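Local coordinates for urocanate hydratase (Paenibacillus sp. Soil724D2, PDB 7NED), which probably catalyses the NAD+-dependent hydration of thiourocanate, a step of bacterial ergothioneine breakdown, and is seen here with urocanate and NAD+ bound, at residues I91-C96 / A473-I478; M466-S471 / E509-N514. All coordinates share one frame; numbering follows the deposited sequence.

Interaction 1. Residues I91-C96 / A473-I478; sequences IVMANC and ADLVTI
Ile91 to Ala94 pair in parallel register with Leu475 to Ile478, the two strand axes 4.7 Å apart at closest and inclined by 16°. This pairing lies inside a mixed beta sheet and joins the N-terminal and C-terminal urocanase family regions, 377 residues apart in the chain. As in any parallel pair, alternate residues do the bonding: Ile91 and Met93 use both N-H and C=O, and Met93 N reaches Val476 O at 3.0 Å. The ladder ends with Asn95 N on Ile478 O at 2.9 Å. Between these bonds the CA-H groups of Leu475, Val92, Thr477 and Ala94 also point at carbonyl oxygens.

Ile91, Met93, Leu475 and Thr477 share one face of the sheet. The Ile91 and Leu475 side chains run alongside each other in the same direction, their CD1 atoms 4.0 Å apart, and Met93 CE closes on Leu475 CD1. On the other face, Val476 and Ile478 pack on helix 459-469, and the second subunit also packs against Val92, Ala94, Val476 and Ile478.

Met93 crosses Thr477 tightly: its CG, set between backbone N and carbonyl carbon (chi1 44°), comes to 3.5 Å from Thr477 CB. The amide of Asn95 adds a weak bond from ND2 to Met93 SD, 3.3 Å long.

Interaction 2. Residues M466-S471 / E509-N514; sequences MLNCSS and ETTLNN
Leu467 opens the contact from helix 459-469, laying CD2 against Asn514 CB at 3.7 Å, with the two side chains at about a right angle. One residue on, Asn468 approaches helix 502-525 through its amide end. Its OD1 takes a bond from a water that also donates to Asn514 O, and ND2 is held by Asp515, so both ends of this buried amide have partners. Ser470 turns back on the preceding helical turn, where its OG and N reach Met466 O from opposite faces of the carbonyl plane.

Ser471 carries most of the polar contact. Its OG, anti to the carbonyl carbon (chi1 -65°), donates to Leu467 O at 2.7 Å from above the carbonyl plane. Ser471 OG also accepts Asn514 ND2 at 2.8 Å, in the plane of that amide and with an N-H...O angle of 160°. Asn514 ND2 also bonds to Lys83 O of the second subunit. Ser471 O receives Thr511 OG1 at 2.8 Å, again from well above its plane, while Ser471 CB rests on Thr510 CG2 at 3.8 Å. An alanine here would probably leave one N-H of Asn514 and Leu467 O without their hydroxyl partner, setting the Asn514 amide freer to turn. The whole is a helix-to-helix contact in the C-terminal urocanase family region, where Thr511 and Asn514 of helix 502-525 bond the chain leaving helix 459-469.

In the fold
Two buried contacts in one subunit illustrate how chemistry follows place in a fold. Interaction 1 is a strand pairing within the mixed sheet, bonded mainly through backbone and lined by apolar groups; interaction 2 joins two helices and relies on hydroxyls, amides and a water. Helix 459-469 of interaction 2 leads through a short connection into strand 475-480 of interaction 1, and the centres of the two contacts are about 13 Å apart. They also touch: Cys469 SG packs on Val476 CB at 3.7 Å and on Val92 CG1. Both meet the second subunit, interaction 1 by packing and interaction 2 also by a hydrogen bond. In interaction 1 the Thr477 side chain is about 11 Å from bound urocanate.

Interaction 1. Residues I91-C96 / A473-I478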
loop_
_atom_site.group_PDB
_atom_site.type_symbol
_atom_site.label_atom_id
_atom_site.label_comp_id
_atom_site.label_asym_id
_atom_site.label_seq_id
_atom_site.Cartn_x
_atom_site.Cartn_y
_atom_site.Cartn_z
ATOM N N ILE A 91 -5.887 -16.300 2.130
ATOM C CA ILE A 91 -6.564 -15.015 2.057
ATOM C C ILE A 91 -5.512 -13.928 1.885
ATOM O O ILE A 91 -4.527 -13.898 2.634
ATOM C CB ILE A 91 -7.399 -14.745 3.324
ATOM C CG1 ILE A 91 -8.579 -15.713 3.376
ATOM C CG2 ILE A 91 -7.933 -13.316 3.303
ATOM C CD1 ILE A 91 -9.341 -15.615 4.711
ATOM N N VAL A 92 -5.723 -13.024 0.923
ATOM C CA VAL A 92 -5.044 -11.737 0.951
ATOM C C VAL A 92 -6.132 -10.693 1.087
ATOM O O VAL A 92 -7.177 -10.789 0.435
ATOM C CB VAL A 92 -4.163 -11.464 -0.296
ATOM C CG1 VAL A 92 -3.080 -12.552 -0.416
ATOM C CG2 VAL A 92 -5.017 -11.388 -1.557
ATOM N N MET A 93 -5.898 -9.703 1.938
ATOM C CA MET A 93 -6.890 -8.658 2.135
ATOM C C MET A 93 -6.221 -7.299 2.256
ATOM O O MET A 93 -5.073 -7.184 2.702
ATOM C CB MET A 93 -7.738 -8.960 3.388
ATOM C CG MET A 93 -6.945 -9.415 4.577
ATOM S SD MET A 93 -7.952 -9.149 6.087
ATOM C CE MET A 93 -8.940 -10.614 5.893
ATOM N N ALA A 94 -6.957 -6.257 1.885
ATOM C CA ALA A 94 -6.457 -4.892 1.985
ATOM C C ALA A 94 -7.620 -4.048 2.451
ATOM O O ALA A 94 -8.666 -4.028 1.793
ATOM C CB ALA A 94 -5.886 -4.390 0.646
ATOM N N ASN A 95 -7.482 -3.428 3.635
ATOM C CA ASN A 95 -8.609 -2.792 4.316
ATOM C C ASN A 95 -8.330 -1.316 4.589
ATOM O O ASN A 95 -7.339 -0.959 5.236
ATOM C CB ASN A 95 -8.947 -3.541 5.613
ATOM C CG ASN A 95 -9.323 -4.988 5.349
ATOM O OD1 ASN A 95 -10.199 -5.261 4.522
ATOM N ND2 ASN A 95 -8.645 -5.920 6.008
ATOM N N CYS A 96 -9.198 -0.484 4.050
ATOM C CA CYS A 96 -9.375 0.920 4.363
ATOM C C CYS A 96 -8.143 1.716 3.830
ATOM O O CYS A 96 -7.652 2.656 4.442
ATOM C CB CYS A 96 -9.631 1.065 5.874
ATOM S SG CYS A 96 -10.085 2.733 6.353
ATOM N N ALA A 473 2.717 -17.668 3.818
ATOM C CA ALA A 473 1.828 -17.399 4.934
ATOM C C ALA A 473 0.393 -17.816 4.573
ATOM O O ALA A 473 0.051 -18.066 3.404
ATOM C CB ALA A 473 1.894 -15.907 5.291
ATOM N N ASP A 474 -0.459 -17.915 5.600
ATOM C CA ASP A 474 -1.839 -18.340 5.364
ATOM C C ASP A 474 -2.753 -17.164 5.131
ATOM O O ASP A 474 -3.692 -17.251 4.337
ATOM C CB ASP A 474 -2.359 -19.153 6.579
ATOM C CG ASP A 474 -1.715 -20.536 6.645
ATOM O OD1 ASP A 474 -0.769 -20.696 7.449
ATOM O OD2 ASP A 474 -2.083 -21.423 5.832
ATOM N N LEU A 475 -2.495 -16.050 5.800
ATOM C CA LEU A 475 -3.277 -14.839 5.582
ATOM C C LEU A 475 -2.353 -13.634 5.646
ATOM O O LEU A 475 -1.542 -13.522 6.568
ATOM C CB LEU A 475 -4.394 -14.704 6.640
ATOM C CG LEU A 475 -5.354 -13.503 6.553
ATOM C CD1 LEU A 475 -6.738 -13.825 7.157
ATOM C CD2 LEU A 475 -4.784 -12.257 7.213
ATOM N N VAL A 476 -2.493 -12.717 4.691
ATOM C CA VAL A 476 -1.704 -11.494 4.675
ATOM C C VAL A 476 -2.649 -10.317 4.472
ATOM O O VAL A 476 -3.611 -10.405 3.698
ATOM C CB VAL A 476 -0.625 -11.543 3.561
ATOM C CG1 VAL A 476 0.189 -10.256 3.526
ATOM C CG2 VAL A 476 0.258 -12.738 3.772
ATOM N N THR A 477 -2.378 -9.223 5.153
ATOM C CA THR A 477 -3.251 -8.060 5.085
ATOM C C THR A 477 -2.424 -6.781 5.044
ATOM O O THR A 477 -1.344 -6.712 5.630
ATOM C CB THR A 477 -4.222 -8.028 6.280
ATOM O OG1 THR A 477 -5.179 -6.983 6.082
ATOM C CG2 THR A 477 -3.484 -7.789 7.631
ATOM N N ILE A 478 -2.949 -5.773 4.351
ATOM C CA ILE A 478 -2.461 -4.400 4.418
ATOM C C ILE A 478 -3.619 -3.504 4.843
ATOM O O ILE A 478 -4.670 -3.482 4.193
ATOM C CB ILE A 478 -1.897 -3.923 3.074
ATOM C CG1 ILE A 478 -0.736 -4.815 2.662
ATOM C CG2 ILE A 478 -1.450 -2.477 3.219
ATOM C CD1 ILE A 478 -0.270 -4.579 1.181
#

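Interaction 2. Residues M466-S471 / E509-N514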
loop_
_atom_site.group_PDB
_atom_site.type_symbol
_atom_site.label_atom_id
_atom_site.label_comp_id
_atom_site.label_asym_id
_atom_site.label_seq_id
_atom_site.Cartn_x
_atom_site.Cartn_y
_atom_site.Cartn_z
ATOM N N MET A 466 4.022 -8.135 0.822
ATOM C CA MET A 466 4.467 -8.863 -0.368
ATOM C C MET A 466 5.439 -9.975 -0.058
ATOM O O MET A 466 5.326 -11.069 -0.626
ATOM C CB MET A 466 5.051 -7.942 -1.440
ATOM C CG MET A 466 4.047 -6.933 -1.984
ATOM S SD MET A 466 4.794 -6.048 -3.351
ATOM C CE MET A 466 5.834 -4.990 -2.414
ATOM N N LEU A 467 6.412 -9.718 0.804
ATOM C CA LEU A 467 7.356 -10.769 1.178
ATOM C C LEU A 467 6.663 -11.902 1.929
ATOM O O LEU A 467 6.954 -13.089 1.701
ATOM C CB LEU A 467 8.482 -10.160 2.034
ATOM C CG LEU A 467 9.639 -11.088 2.414
ATOM C CD1 LEU A 467 10.301 -11.701 1.170
ATOM C CD2 LEU A 467 10.714 -10.340 3.246
ATOM N N ASN A 468 5.729 -11.569 2.823
ATOM C CA ASN A 468 5.023 -12.639 3.521
ATOM C C ASN A 468 4.149 -13.450 2.574
ATOM O O ASN A 468 4.031 -14.669 2.741
ATOM C CB ASN A 468 4.207 -12.073 4.675
ATOM C CG ASN A 468 5.100 -11.690 5.836
ATOM O OD1 ASN A 468 6.263 -12.112 5.875
ATOM N ND2 ASN A 468 4.578 -10.925 6.787
ATOM N N CYS A 469 3.531 -12.805 1.572
ATOM C CA CYS A 469 2.827 -13.576 0.548
ATOM C C CYS A 469 3.778 -14.498 -0.180
ATOM O O CYS A 469 3.394 -15.600 -0.597
ATOM C CB CYS A 469 2.176 -12.654 -0.477
ATOM S SG CYS A 469 0.696 -11.816 0.138
ATOM N N SER A 470 4.988 -14.007 -0.444
ATOM C CA SER A 470 6.001 -14.810 -1.107
ATOM C C SER A 470 6.579 -15.873 -0.191
ATOM O O SER A 470 7.353 -16.714 -0.649
ATOM C CB SER A 470 7.129 -13.897 -1.612
ATOM O OG SER A 470 6.604 -12.847 -2.409
ATOM N N SER A 471 6.253 -15.835 1.098
ATOM C CA SER A 471 6.881 -16.718 2.074
ATOM C C SER A 471 5.949 -17.821 2.560
ATOM O O SER A 471 6.273 -18.494 3.560
ATOM C CB SER A 471 7.362 -15.904 3.285
ATOM O OG SER A 471 8.395 -14.991 2.923
ATOM N N GLU A 509 8.639 -21.612 8.988
ATOM C CA GLU A 509 10.027 -21.178 8.987
ATOM C C GLU A 509 10.238 -20.017 8.030
ATOM O O GLU A 509 10.895 -19.027 8.378
ATOM C CB GLU A 509 10.917 -22.353 8.583
ATOM C CG GLU A 509 12.398 -22.160 8.829
ATOM C CD GLU A 509 13.174 -23.381 8.349
ATOM O OE1 GLU A 509 13.268 -23.581 7.130
ATOM O OE2 GLU A 509 13.621 -24.179 9.169
ATOM N N THR A 510 9.725 -20.160 6.793
ATOM C CA THR A 510 10.001 -19.177 5.741
ATOM C C THR A 510 9.367 -17.852 6.090
ATOM O O THR A 510 10.037 -16.814 6.063
ATOM C CB THR A 510 9.509 -19.676 4.381
ATOM O OG1 THR A 510 10.060 -20.991 4.131
ATOM C CG2 THR A 510 9.889 -18.685 3.223
ATOM N N THR A 511 8.081 -17.876 6.471
ATOM C CA THR A 511 7.377 -16.648 6.818
ATOM C C THR A 511 7.966 -15.981 8.051
ATOM O O THR A 511 8.186 -14.764 8.060
ATOM C CB THR A 511 5.889 -16.920 7.045
ATOM O OG1 THR A 511 5.273 -17.169 5.780
ATOM C CG2 THR A 511 5.232 -15.708 7.647
ATOM N N LEU A 512 8.187 -16.744 9.126
ATOM C CA LEU A 512 8.614 -16.102 10.362
ATOM C C LEU A 512 10.039 -15.539 10.231
ATOM O O LEU A 512 10.322 -14.433 10.704
ATOM C CB LEU A 512 8.480 -17.092 11.542
ATOM C CG LEU A 512 6.993 -17.381 11.881
ATOM C CD1 LEU A 512 6.811 -18.551 12.888
ATOM C CD2 LEU A 512 6.258 -16.116 12.395
ATOM N N ASN A 513 10.957 -16.272 9.591
ATOM C CA ASN A 513 12.294 -15.695 9.399
ATOM C C ASN A 513 12.232 -14.397 8.584
ATOM O O ASN A 513 13.006 -13.469 8.826
ATOM C CB ASN A 513 13.219 -16.673 8.692
ATOM C CG ASN A 513 13.689 -17.797 9.577
ATOM O OD1 ASN A 513 13.674 -17.713 10.818
ATOM N ND2 ASN A 513 14.184 -18.847 8.932
ATOM N N ASN A 514 11.341 -14.321 7.596
ATOM C CA ASN A 514 11.272 -13.104 6.773
ATOM C C ASN A 514 10.423 -12.014 7.408
ATOM O O ASN A 514 10.646 -10.823 7.147
ATOM C CB ASN A 514 10.710 -13.429 5.372
ATOM C CG ASN A 514 11.627 -14.326 4.585
ATOM O OD1 ASN A 514 12.779 -14.518 4.987
ATOM N ND2 ASN A 514 11.118 -14.936 3.499
HETATM O O HOH W 1 8.349 -9.688 5.774
#